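Local structure of transcription factor tau subunit sfc1 (Schizosaccharomyces pombe, 4BJI) at residues Y80-G85 / D97-S102; G85-T90 / A106-F111; S102-Y107 / T167-S172; P152-T157 / S172-K177. The protein forms part of the tauA domain of TFIIIC, which binds boxA promoter DNA of tRNA and similar genes and helps assemble the RNA polymerase III initiation complex. One frame throughout, in Å; residues are numbered along the deposited sequence.

Interaction 1 (Y80-G85 / D97-S102); sequences YLWTSG and DPRKDS
Trp82, on strand 79-82 of the helix-turn-helix family region in this DNA-binding fragment, packs its indole against Pro98 and Arg99, which lie in a type I beta turn (Asp97 to Lys100) of the loop following strand 90-93. Its CZ2 comes 3.7 Å from Pro98 CG; the two side chains lie side by side, running opposite ways, and the proline meets the ring obliquely. A hydrogen bond from Trp82 NE1 to Thr92 OG1 on the adjacent strand helps fix the rotation of the indole. Tyr80 covers part of one indole face with CE2, near the rim, and meets Pro98 tip to tip, OH to CD at 3.6 Å; that hydroxyl is also hydrogen-bonded to Tyr96 O. Arg99 brings CD to 4.0 Å from Trp82 CH2, with the ring and guanidinium planes 62° apart. A bend at chi3 (-62°) turns its NE back to Asp97, while NH1 serves Met17 O and Val19 O. A side-on salt bridge grips the carboxylate, NH2 donating to OD2. Asp97 OD1 also accepts from the backbone N of Arg99, an Asx turn, with that N above the carboxylate plane; its syn lone pair receives Arg99 NE at 2.9 Å, nearly straight at 171°.

Interaction 2 (G85-T90 / A106-F111); sequences GPFRDT and AYQALF
Phe87 and Pro86 meet Gln108 where the hairpin loop joining strands 79-82 and 90-93 lies against the start of strand 109-111; the loop is built of a type I turn (Gly85 to Arg88) and a type II turn (Phe87 to Thr90). Along 106-111, Tyr107 comes first and offers its carbonyl O to the edge of the Phe87 ring, near the ring plane, 4.0 Å from CD1. Gln108 follows, its CG 3.5 Å from Phe87 CE1, while NE2 lies against Pro86 CB. Its amide is turned to the 167-172 loop, OE1 accepting from Trp169 N and NE2 donating to Thr167 O; water 2 links the same NE2 to Pro86 O. An alanine in place of Phe87 would probably leave a gap beside Gln108 CG and take the packing partner from Pro98, giving the glutamine chain more room to move. Ala109 makes the one direct backbone bond, N to Pro86 O at 2.9 Å, nearly along the C=O axis. Its CB presses on Arg88 O at 3.4 Å and on Thr90 CG2, and its carbonyl O is joined to Gly85 O through water 1. Phe111 closes the row. Arg88, its CG anti to the backbone N (chi1 178°) and its chain extended to NE, carries the guanidinium over one face of this phenyl ring, toward its rim and tilted, in a cation-pi contact, with CZ 4.3 Å from the centroid and the planes 43° apart. NH1 comes nearest, 3.4 Å from Phe111 CD2.

Interaction 3 (S102-Y107 / T167-S172); sequences SNAAAY and TGWYRS
Ser102 and Trp169 make the aromatic part of this contact between a 3-10 segment (102-106) and a type II' turn (Thr167 to Tyr170). Ser102 CA sits over the face of the six-membered ring, a CH-pi contact of 3.7 Å to its centroid and 20° off the normal, while CB lies across CE3 and CD2. Trp169 CG is anti to the carbonyl carbon (chi1 -68°), which places the root of the indole beside the backbone N. The five-membered ring runs on to Ala105, whose N is 3.7 Å from Trp169 CD1. Apolar contact centres on Ala105 CB, which touches both Trp169 CB, at 3.8 Å, and Tyr170 CZ.

Polar contact is sparser. Tyr170 OH lies 2.8 Å from Ala105 O, close to the plane of the phenol ring, as a weak hydrogen bond whose proton has another acceptor within reach. Trp169 is held from outside as well: NE1 donates to Pro98 O, which helps set how the indole is turned against Ser102. Within the turn, Thr167 OG1 donates a hydrogen bond to Tyr170 O at 2.7 Å. An alanine in place of Trp169 would probably open a gap beside Ser102 CA and CB and leave Pro98 O without its indole N-H.

The contact thus bridges the loop between strands 90-93 and 109-111 and the loop leading from helix 151-155 into helix 172-189, with Arg171 at the N-cap position of the latter and Tyr170 resting on Tyr175 of its first turns.

Interaction 4 (P152-T157 / S172-K177); sequences PLLKDT and SGRYYK
Leu153 lies crosswise to Arg174, nearly perpendicular, where the short helix 151-155 packs on the opening turns of helix 172-189, two helices joined by a long loop. Leu153, first along 152-157 to touch, offers both backbone and side chain. Its CD2 lies over one face of the Arg174 guanidinium, offset toward the rim, 3.8 Å from NH1, and its CB meets Arg174 CD. Farther along the second helix, Leu153 CD1 brushes Lys177 CD; the lysine NZ goes on to Leu204 O and Ala206 O. Leu154 is modelled in two conformers, so its loose approach to Arg174 CG is doubtful. Thr157 comes last and packs OG1 on the aliphatic part of the arginine, 3.6 Å from CG, on the side of the guanidinium plane opposite Leu153 CD2. The threonine and arginine side chains run antiparallel here.

Bends at chi2 (61°) and chi3 (47°) keep CD and NE near the first helix, with Arg174 CD 3.3 Å from Leu153 O. NE forms a salt bridge with Glu208, which probably balances much of the charge; Asp156 OD2, not in contact, stands 6.2 Å from Arg174 NH1 and may add a weak pull. Arg174 NH1 donates to Leu153 O at 2.9 Å, in the guanidinium plane and on a lone pair of the carbonyl, with an N-H...O angle of 166°.

How the interactions relate
Interactions 1, 2 and 3 form one continuous cluster, and interaction 4 extends it on the side of helix 172-189. Interactions 1 and 2, centres 8 Å apart, share Gly85 and are tied at the hairpin end by a probable backbone hydrogen bond, Trp82 O to Asp89 N at 3.0 Å. Interaction 3, about 10 Å from interaction 1 between centres, shares Ser102 with it and is bridged to it by Trp169 NE1 and Pro98 O (3.1 Å). Interactions 2 and 3, centres 9 Å apart, share Ala106 and Tyr107. Interaction 4 shares Ser172 with interaction 3 and touches interaction 2 through Tyr175 OH and Leu110 CG. Interactions 1 and 4 do not touch, their centres being about 19 Å apart.

Interaction 1 (Y80-G85 / D97-S102)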
# COMPACT_ATOMS: atom_id res chain seq x y z
N TYR A 80 -11.56 -6.04 -3.57
CA TYR A 80 -10.90 -7.33 -3.45
C TYR A 80 -9.48 -7.10 -2.90
O TYR A 80 -8.99 -5.96 -2.91
CB TYR A 80 -10.87 -8.05 -4.81
CG TYR A 80 -10.08 -7.35 -5.90
CD1 TYR A 80 -10.65 -6.34 -6.68
CD2 TYR A 80 -8.76 -7.67 -6.14
CE1 TYR A 80 -9.90 -5.70 -7.68
CE2 TYR A 80 -8.01 -7.03 -7.10
CZ TYR A 80 -8.58 -6.06 -7.89
OH TYR A 80 -7.80 -5.43 -8.83
N LEU A 81 -8.80 -8.14 -2.45
CA LEU A 81 -7.56 -8.02 -1.71
C LEU A 81 -6.42 -8.77 -2.38
O LEU A 81 -6.55 -9.97 -2.64
CB LEU A 81 -7.75 -8.60 -0.30
CG LEU A 81 -6.53 -8.72 0.59
CD1 LEU A 81 -5.90 -7.39 0.92
CD2 LEU A 81 -6.91 -9.45 1.91
N TRP A 82 -5.32 -8.10 -2.66
CA TRP A 82 -4.12 -8.78 -3.18
C TRP A 82 -3.38 -9.49 -2.07
O TRP A 82 -3.13 -8.89 -1.02
CB TRP A 82 -3.18 -7.75 -3.80
CG TRP A 82 -3.76 -7.06 -4.99
CD1 TRP A 82 -4.45 -5.90 -5.00
CD2 TRP A 82 -3.72 -7.50 -6.36
NE1 TRP A 82 -4.83 -5.56 -6.27
CE2 TRP A 82 -4.40 -6.55 -7.13
CE3 TRP A 82 -3.18 -8.63 -7.01
CZ2 TRP A 82 -4.58 -6.68 -8.51
CZ3 TRP A 82 -3.34 -8.75 -8.36
CH2 TRP A 82 -4.05 -7.80 -9.11
N THR A 83 -3.01 -10.75 -2.26
CA THR A 83 -2.25 -11.40 -1.17
C THR A 83 -0.78 -11.57 -1.46
O THR A 83 -0.06 -12.09 -0.63
CB THR A 83 -2.87 -12.70 -0.78
OG1 THR A 83 -3.10 -13.44 -1.95
CG2 THR A 83 -4.20 -12.42 -0.07
N SER A 84 -0.31 -11.08 -2.61
CA SER A 84 1.10 -11.08 -2.94
C SER A 84 1.30 -10.11 -4.10
O SER A 84 0.33 -9.61 -4.67
CB SER A 84 1.55 -12.49 -3.31
OG SER A 84 0.77 -12.96 -4.39
N GLY A 85 2.56 -9.88 -4.47
CA GLY A 85 2.88 -9.03 -5.59
C GLY A 85 3.02 -7.56 -5.19
O GLY A 85 3.00 -7.22 -3.99
N ASP A 97 -8.10 -2.72 -12.50
CA ASP A 97 -6.93 -3.61 -12.61
C ASP A 97 -5.67 -2.76 -12.66
O ASP A 97 -5.33 -2.18 -13.69
CB ASP A 97 -7.03 -4.47 -13.87
CG ASP A 97 -5.99 -5.56 -13.91
OD1 ASP A 97 -4.99 -5.49 -13.16
OD2 ASP A 97 -6.20 -6.53 -14.68
N PRO A 98 -4.94 -2.68 -11.54
CA PRO A 98 -3.75 -1.83 -11.48
C PRO A 98 -2.62 -2.35 -12.34
O PRO A 98 -1.63 -1.63 -12.58
CB PRO A 98 -3.39 -1.83 -10.00
CG PRO A 98 -3.91 -3.19 -9.48
CD PRO A 98 -5.23 -3.36 -10.26
N ARG A 99 -2.74 -3.58 -12.84
CA ARG A 99 -1.72 -4.11 -13.73
C ARG A 99 -1.90 -3.55 -15.13
O ARG A 99 -1.00 -3.69 -16.00
CB ARG A 99 -1.82 -5.65 -13.83
CG ARG A 99 -1.75 -6.35 -12.52
CD ARG A 99 -2.13 -7.82 -12.65
NE ARG A 99 -3.51 -7.96 -13.11
CZ ARG A 99 -4.05 -9.14 -13.40
NH1 ARG A 99 -3.34 -10.26 -13.22
NH2 ARG A 99 -5.30 -9.18 -13.85
N LYS A 100 -3.04 -2.93 -15.41
CA LYS A 100 -3.33 -2.39 -16.74
C LYS A 100 -3.18 -0.89 -16.85
O LYS A 100 -3.35 -0.31 -17.93
CB LYS A 100 -4.73 -2.74 -17.20
CG LYS A 100 -5.01 -4.20 -17.37
CD LYS A 100 -6.36 -4.33 -18.05
CE LYS A 100 -6.88 -5.75 -18.13
NZ LYS A 100 -5.92 -6.69 -18.78
N ASP A 101 -2.91 -0.22 -15.74
CA ASP A 101 -2.88 1.22 -15.68
C ASP A 101 -1.59 1.65 -14.98
O ASP A 101 -1.44 1.48 -13.78
CB ASP A 101 -4.12 1.71 -14.89
CG ASP A 101 -4.13 3.22 -14.64
OD1 ASP A 101 -3.36 3.95 -15.30
OD2 ASP A 101 -4.93 3.69 -13.76
N SER A 102 -0.65 2.21 -15.74
CA SER A 102 0.62 2.60 -15.13
C SER A 102 0.48 3.71 -14.09
O SER A 102 1.38 3.89 -13.27
CB SER A 102 1.66 2.97 -16.16
OG SER A 102 1.22 4.09 -16.88

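Interaction 2 (G85-T90 / A106-F111)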
# COMPACT_ATOMS: atom_id res chain seq x y z
N GLY A 85 2.56 -9.88 -4.47
CA GLY A 85 2.88 -9.03 -5.59
C GLY A 85 3.02 -7.56 -5.19
O GLY A 85 3.00 -7.22 -3.99
N PRO A 86 3.15 -6.68 -6.18
CA PRO A 86 3.44 -5.27 -5.93
C PRO A 86 2.29 -4.52 -5.28
O PRO A 86 2.52 -3.38 -4.81
CB PRO A 86 3.77 -4.70 -7.32
CG PRO A 86 3.10 -5.63 -8.27
CD PRO A 86 3.14 -7.00 -7.61
N PHE A 87 1.09 -5.10 -5.27
CA PHE A 87 -0.07 -4.53 -4.59
C PHE A 87 -0.48 -5.35 -3.36
O PHE A 87 -1.58 -5.20 -2.84
CB PHE A 87 -1.24 -4.31 -5.55
CG PHE A 87 -0.84 -3.47 -6.74
CD1 PHE A 87 -0.80 -2.08 -6.65
CD2 PHE A 87 -0.47 -4.07 -7.93
CE1 PHE A 87 -0.35 -1.32 -7.73
CE2 PHE A 87 -0.04 -3.27 -9.00
CZ PHE A 87 0.02 -1.91 -8.88
N ARG A 88 0.43 -6.20 -2.86
CA ARG A 88 0.16 -7.02 -1.67
C ARG A 88 -0.41 -6.19 -0.54
O ARG A 88 0.08 -5.11 -0.23
CB ARG A 88 1.44 -7.72 -1.23
CG ARG A 88 1.33 -8.55 0.01
CD ARG A 88 2.72 -8.89 0.55
NE ARG A 88 2.66 -9.75 1.73
CZ ARG A 88 3.73 -10.24 2.31
NH1 ARG A 88 4.91 -9.96 1.79
NH2 ARG A 88 3.63 -11.01 3.38
N ASP A 89 -1.42 -6.74 0.09
CA ASP A 89 -2.02 -6.16 1.29
C ASP A 89 -2.76 -4.84 1.00
O ASP A 89 -3.01 -4.02 1.92
CB ASP A 89 -0.98 -5.97 2.40
CG ASP A 89 -0.46 -7.28 2.91
OD1 ASP A 89 -1.26 -8.21 3.07
OD2 ASP A 89 0.78 -7.39 3.07
N THR A 90 -3.17 -4.64 -0.26
CA THR A 90 -4.07 -3.57 -0.62
C THR A 90 -5.41 -4.09 -1.06
O THR A 90 -5.50 -5.16 -1.70
CB THR A 90 -3.54 -2.61 -1.71
OG1 THR A 90 -3.49 -3.25 -3.00
CG2 THR A 90 -2.16 -2.08 -1.34
N ALA A 106 1.64 4.61 -8.43
CA ALA A 106 1.53 5.43 -7.23
C ALA A 106 0.92 4.69 -6.03
O ALA A 106 1.01 5.15 -4.89
CB ALA A 106 0.69 6.65 -7.54
N TYR A 107 0.27 3.55 -6.28
CA TYR A 107 -0.46 2.83 -5.25
C TYR A 107 0.24 1.53 -4.85
O TYR A 107 -0.25 0.81 -3.98
CB TYR A 107 -1.89 2.51 -5.71
CG TYR A 107 -2.63 3.72 -6.18
CD1 TYR A 107 -2.63 4.88 -5.43
CD2 TYR A 107 -3.25 3.73 -7.41
CE1 TYR A 107 -3.29 6.02 -5.88
CE2 TYR A 107 -3.91 4.85 -7.87
CZ TYR A 107 -3.90 5.97 -7.11
OH TYR A 107 -4.58 7.08 -7.62
N GLN A 108 1.39 1.23 -5.45
CA GLN A 108 2.13 0.03 -5.08
C GLN A 108 2.49 0.04 -3.61
O GLN A 108 2.73 1.11 -3.03
CB GLN A 108 3.39 -0.14 -5.92
CG GLN A 108 3.06 -0.48 -7.35
CD GLN A 108 4.23 -0.81 -8.25
OE1 GLN A 108 4.16 -0.50 -9.46
NE2 GLN A 108 5.28 -1.43 -7.73
N ALA A 109 2.50 -1.15 -3.01
CA ALA A 109 2.81 -1.38 -1.61
C ALA A 109 4.14 -2.04 -1.41
O ALA A 109 4.50 -2.97 -2.15
CB ALA A 109 1.73 -2.29 -1.01
N LEU A 110 4.92 -1.50 -0.47
CA LEU A 110 6.19 -2.11 -0.08
C LEU A 110 6.06 -2.61 1.35
O LEU A 110 5.70 -1.83 2.25
CB LEU A 110 7.34 -1.12 -0.21
CG LEU A 110 7.68 -0.69 -1.64
CD1 LEU A 110 7.07 0.62 -1.91
CD2 LEU A 110 9.17 -0.60 -1.76
N PHE A 111 6.30 -3.91 1.54
CA PHE A 111 6.18 -4.57 2.83
C PHE A 111 7.58 -4.76 3.39
O PHE A 111 8.53 -5.10 2.65
CB PHE A 111 5.51 -5.96 2.70
CG PHE A 111 5.66 -6.83 3.93
CD1 PHE A 111 4.91 -6.58 5.07
CD2 PHE A 111 6.53 -7.90 3.92
CE1 PHE A 111 5.05 -7.40 6.19
CE2 PHE A 111 6.67 -8.71 5.03
CZ PHE A 111 5.93 -8.46 6.16
O HOH W 1 5.01 -5.62 -2.67
O HOH W 2 5.43 -2.73 -5.06

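Interaction 3 (S102-Y107 / T167-S172)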
# COMPACT_ATOMS: atom_id res chain seq x y z
N SER A 102 -0.65 2.21 -15.74
CA SER A 102 0.62 2.60 -15.13
C SER A 102 0.48 3.71 -14.09
O SER A 102 1.38 3.89 -13.27
CB SER A 102 1.66 2.97 -16.16
OG SER A 102 1.22 4.09 -16.88
N ASN A 103 -0.65 4.42 -14.09
CA ASN A 103 -0.86 5.37 -12.99
C ASN A 103 -0.90 4.68 -11.64
O ASN A 103 -0.66 5.33 -10.60
CB ASN A 103 -2.15 6.18 -13.16
CG ASN A 103 -2.08 7.13 -14.32
OD1 ASN A 103 -1.02 7.65 -14.66
ND2 ASN A 103 -3.23 7.36 -14.94
N ALA A 104 -1.19 3.37 -11.62
CA ALA A 104 -1.22 2.62 -10.38
C ALA A 104 0.16 2.39 -9.76
O ALA A 104 0.24 1.89 -8.64
CB ALA A 104 -1.93 1.31 -10.59
N ALA A 105 1.24 2.78 -10.45
CA ALA A 105 2.54 2.81 -9.81
C ALA A 105 2.49 3.60 -8.50
O ALA A 105 3.20 3.26 -7.55
CB ALA A 105 3.56 3.45 -10.76
N ALA A 106 1.64 4.61 -8.43
CA ALA A 106 1.53 5.43 -7.23
C ALA A 106 0.92 4.69 -6.03
O ALA A 106 1.01 5.15 -4.89
CB ALA A 106 0.69 6.65 -7.54
N TYR A 107 0.27 3.55 -6.28
CA TYR A 107 -0.46 2.83 -5.25
C TYR A 107 0.24 1.53 -4.85
O TYR A 107 -0.25 0.81 -3.98
CB TYR A 107 -1.89 2.51 -5.71
CG TYR A 107 -2.63 3.72 -6.18
CD1 TYR A 107 -2.63 4.88 -5.43
CD2 TYR A 107 -3.25 3.73 -7.41
CE1 TYR A 107 -3.29 6.02 -5.88
CE2 TYR A 107 -3.91 4.85 -7.87
CZ TYR A 107 -3.90 5.97 -7.11
OH TYR A 107 -4.58 7.08 -7.62
N THR A 167 8.10 -6.20 -8.92
CA THR A 167 8.41 -4.78 -8.79
C THR A 167 7.35 -3.88 -9.43
O THR A 167 7.46 -2.64 -9.38
CB THR A 167 9.77 -4.41 -9.39
OG1 THR A 167 9.72 -4.54 -10.82
CG2 THR A 167 10.85 -5.33 -8.87
N GLY A 168 6.31 -4.47 -10.00
CA GLY A 168 5.25 -3.71 -10.62
C GLY A 168 5.77 -2.83 -11.73
O GLY A 168 6.48 -3.29 -12.65
N TRP A 169 5.42 -1.55 -11.69
CA TRP A 169 5.75 -0.64 -12.78
C TRP A 169 7.17 -0.06 -12.68
O TRP A 169 7.57 0.72 -13.55
CB TRP A 169 4.72 0.48 -12.80
CG TRP A 169 3.34 0.02 -13.20
CD1 TRP A 169 2.24 -0.14 -12.41
CD2 TRP A 169 2.94 -0.32 -14.53
NE1 TRP A 169 1.18 -0.58 -13.17
CE2 TRP A 169 1.58 -0.68 -14.48
CE3 TRP A 169 3.60 -0.34 -15.76
CZ2 TRP A 169 0.87 -1.06 -15.61
CZ3 TRP A 169 2.87 -0.72 -16.89
CH2 TRP A 169 1.53 -1.08 -16.79
N TYR A 170 7.93 -0.45 -11.66
CA TYR A 170 9.25 0.12 -11.42
C TYR A 170 10.37 -0.79 -11.89
O TYR A 170 10.34 -2.01 -11.64
CB TYR A 170 9.46 0.44 -9.93
CG TYR A 170 8.48 1.46 -9.46
CD1 TYR A 170 8.59 2.79 -9.86
CD2 TYR A 170 7.46 1.13 -8.59
CE1 TYR A 170 7.67 3.74 -9.42
CE2 TYR A 170 6.55 2.08 -8.13
CZ TYR A 170 6.65 3.38 -8.59
OH TYR A 170 5.75 4.35 -8.16
N ARG A 171 11.35 -0.21 -12.56
CA ARG A 171 12.56 -0.91 -12.95
C ARG A 171 13.21 -1.52 -11.72
O ARG A 171 13.31 -0.87 -10.67
CB ARG A 171 13.49 0.06 -13.68
CG ARG A 171 14.79 -0.54 -14.16
CD ARG A 171 15.56 0.54 -14.89
NE ARG A 171 16.18 1.46 -13.97
CZ ARG A 171 15.85 2.73 -13.79
NH1 ARG A 171 14.86 3.26 -14.51
NH2 ARG A 171 16.51 3.50 -12.87
N SER A 172 13.70 -2.75 -11.83
CA SER A 172 14.18 -3.48 -10.67
C SER A 172 15.26 -2.73 -9.88
O SER A 172 15.16 -2.65 -8.66
CB SER A 172 14.64 -4.90 -11.01
OG SER A 172 15.79 -4.88 -11.82

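Interaction 4 (P152-T157 / S172-K177)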
# COMPACT_ATOMS: atom_id res chain seq x y z
N PRO A 152 11.47 11.46 -4.62
CA PRO A 152 11.89 11.76 -6.01
C PRO A 152 12.38 10.55 -6.77
O PRO A 152 12.29 10.50 -8.01
CB PRO A 152 13.02 12.78 -5.83
CG PRO A 152 12.76 13.40 -4.49
CD PRO A 152 12.22 12.26 -3.63
N LEU A 153 12.91 9.55 -6.06
CA LEU A 153 13.39 8.34 -6.73
C LEU A 153 12.27 7.63 -7.48
O LEU A 153 12.49 7.02 -8.53
CB LEU A 153 14.03 7.37 -5.74
CG LEU A 153 15.32 7.84 -5.08
CD1 LEU A 153 15.71 6.89 -3.95
CD2 LEU A 153 16.38 7.93 -6.06
N LEU A 154 11.07 7.62 -6.89
CA LEU A 154 9.96 6.99 -7.59
C LEU A 154 9.16 7.97 -8.44
O LEU A 154 8.58 7.54 -9.47
CB LEU A 154 9.05 6.17 -6.67
CG LEU A 154 9.72 5.02 -5.93
CD1 LEU A 154 8.72 4.30 -5.04
CD2 LEU A 154 10.37 4.03 -6.89
N LYS A 155 9.16 9.26 -8.13
CA LYS A 155 8.47 10.21 -8.99
C LYS A 155 9.13 10.34 -10.37
O LYS A 155 8.44 10.49 -11.37
CB LYS A 155 8.41 11.58 -8.32
CG LYS A 155 7.65 12.59 -9.16
CD LYS A 155 7.62 13.94 -8.47
CE LYS A 155 7.07 15.02 -9.42
NZ LYS A 155 6.04 15.92 -8.79
N ASP A 156 10.45 10.31 -10.41
CA ASP A 156 11.16 10.68 -11.63
C ASP A 156 11.45 9.48 -12.51
O ASP A 156 11.88 9.63 -13.66
CB ASP A 156 12.49 11.35 -11.32
CG ASP A 156 12.35 12.67 -10.58
OD1 ASP A 156 11.24 13.22 -10.50
OD2 ASP A 156 13.38 13.16 -10.06
N THR A 157 11.28 8.26 -12.01
CA THR A 157 11.76 7.11 -12.75
C THR A 157 10.87 6.72 -13.91
O THR A 157 9.63 6.80 -13.81
CB THR A 157 11.99 5.92 -11.77
OG1 THR A 157 12.66 4.88 -12.42
CG2 THR A 157 10.69 5.38 -11.18
N SER A 172 13.70 -2.75 -11.83
CA SER A 172 14.18 -3.48 -10.67
C SER A 172 15.26 -2.73 -9.88
O SER A 172 15.16 -2.65 -8.66
CB SER A 172 14.64 -4.90 -11.01
OG SER A 172 15.79 -4.88 -11.82
N GLY A 173 16.27 -2.18 -10.52
CA GLY A 173 17.33 -1.56 -9.72
C GLY A 173 16.87 -0.34 -8.97
O GLY A 173 17.36 -0.05 -7.88
N ARG A 174 15.93 0.38 -9.54
CA ARG A 174 15.38 1.56 -8.87
C ARG A 174 14.47 1.12 -7.71
O ARG A 174 14.53 1.67 -6.60
CB ARG A 174 14.62 2.43 -9.86
CG ARG A 174 13.87 3.61 -9.23
CD ARG A 174 14.73 4.63 -8.51
NE ARG A 174 15.92 5.07 -9.24
CZ ARG A 174 16.12 6.31 -9.68
NH1 ARG A 174 15.19 7.23 -9.60
NH2 ARG A 174 17.28 6.58 -10.25
N TYR A 175 13.62 0.13 -7.96
CA TYR A 175 12.74 -0.39 -6.92
C TYR A 175 13.49 -0.88 -5.70
O TYR A 175 13.13 -0.55 -4.58
CB TYR A 175 11.92 -1.55 -7.49
CG TYR A 175 10.87 -2.07 -6.57
CD1 TYR A 175 9.66 -1.40 -6.38
CD2 TYR A 175 11.08 -3.25 -5.87
CE1 TYR A 175 8.69 -1.91 -5.52
CE2 TYR A 175 10.09 -3.76 -5.02
CZ TYR A 175 8.93 -3.07 -4.88
OH TYR A 175 7.95 -3.55 -4.00
N TYR A 176 14.54 -1.64 -5.91
CA TYR A 176 15.27 -2.22 -4.77
C TYR A 176 16.17 -1.20 -4.09
O TYR A 176 16.39 -1.31 -2.88
CB TYR A 176 15.97 -3.54 -5.19
CG TYR A 176 14.96 -4.65 -5.44
CD1 TYR A 176 14.15 -5.11 -4.40
CD2 TYR A 176 14.80 -5.22 -6.69
CE1 TYR A 176 13.23 -6.10 -4.60
CE2 TYR A 176 13.84 -6.21 -6.92
CZ TYR A 176 13.07 -6.63 -5.86
OH TYR A 176 12.11 -7.62 -6.07
N LYS A 177 16.62 -0.17 -4.81
CA LYS A 177 17.29 0.96 -4.14
C LYS A 177 16.33 1.64 -3.18
O LYS A 177 16.66 1.87 -2.00
CB LYS A 177 17.83 1.95 -5.14
CG LYS A 177 18.26 3.26 -4.43
CD LYS A 177 18.83 4.29 -5.38
CE LYS A 177 20.25 3.91 -5.75
NZ LYS A 177 20.94 5.03 -6.51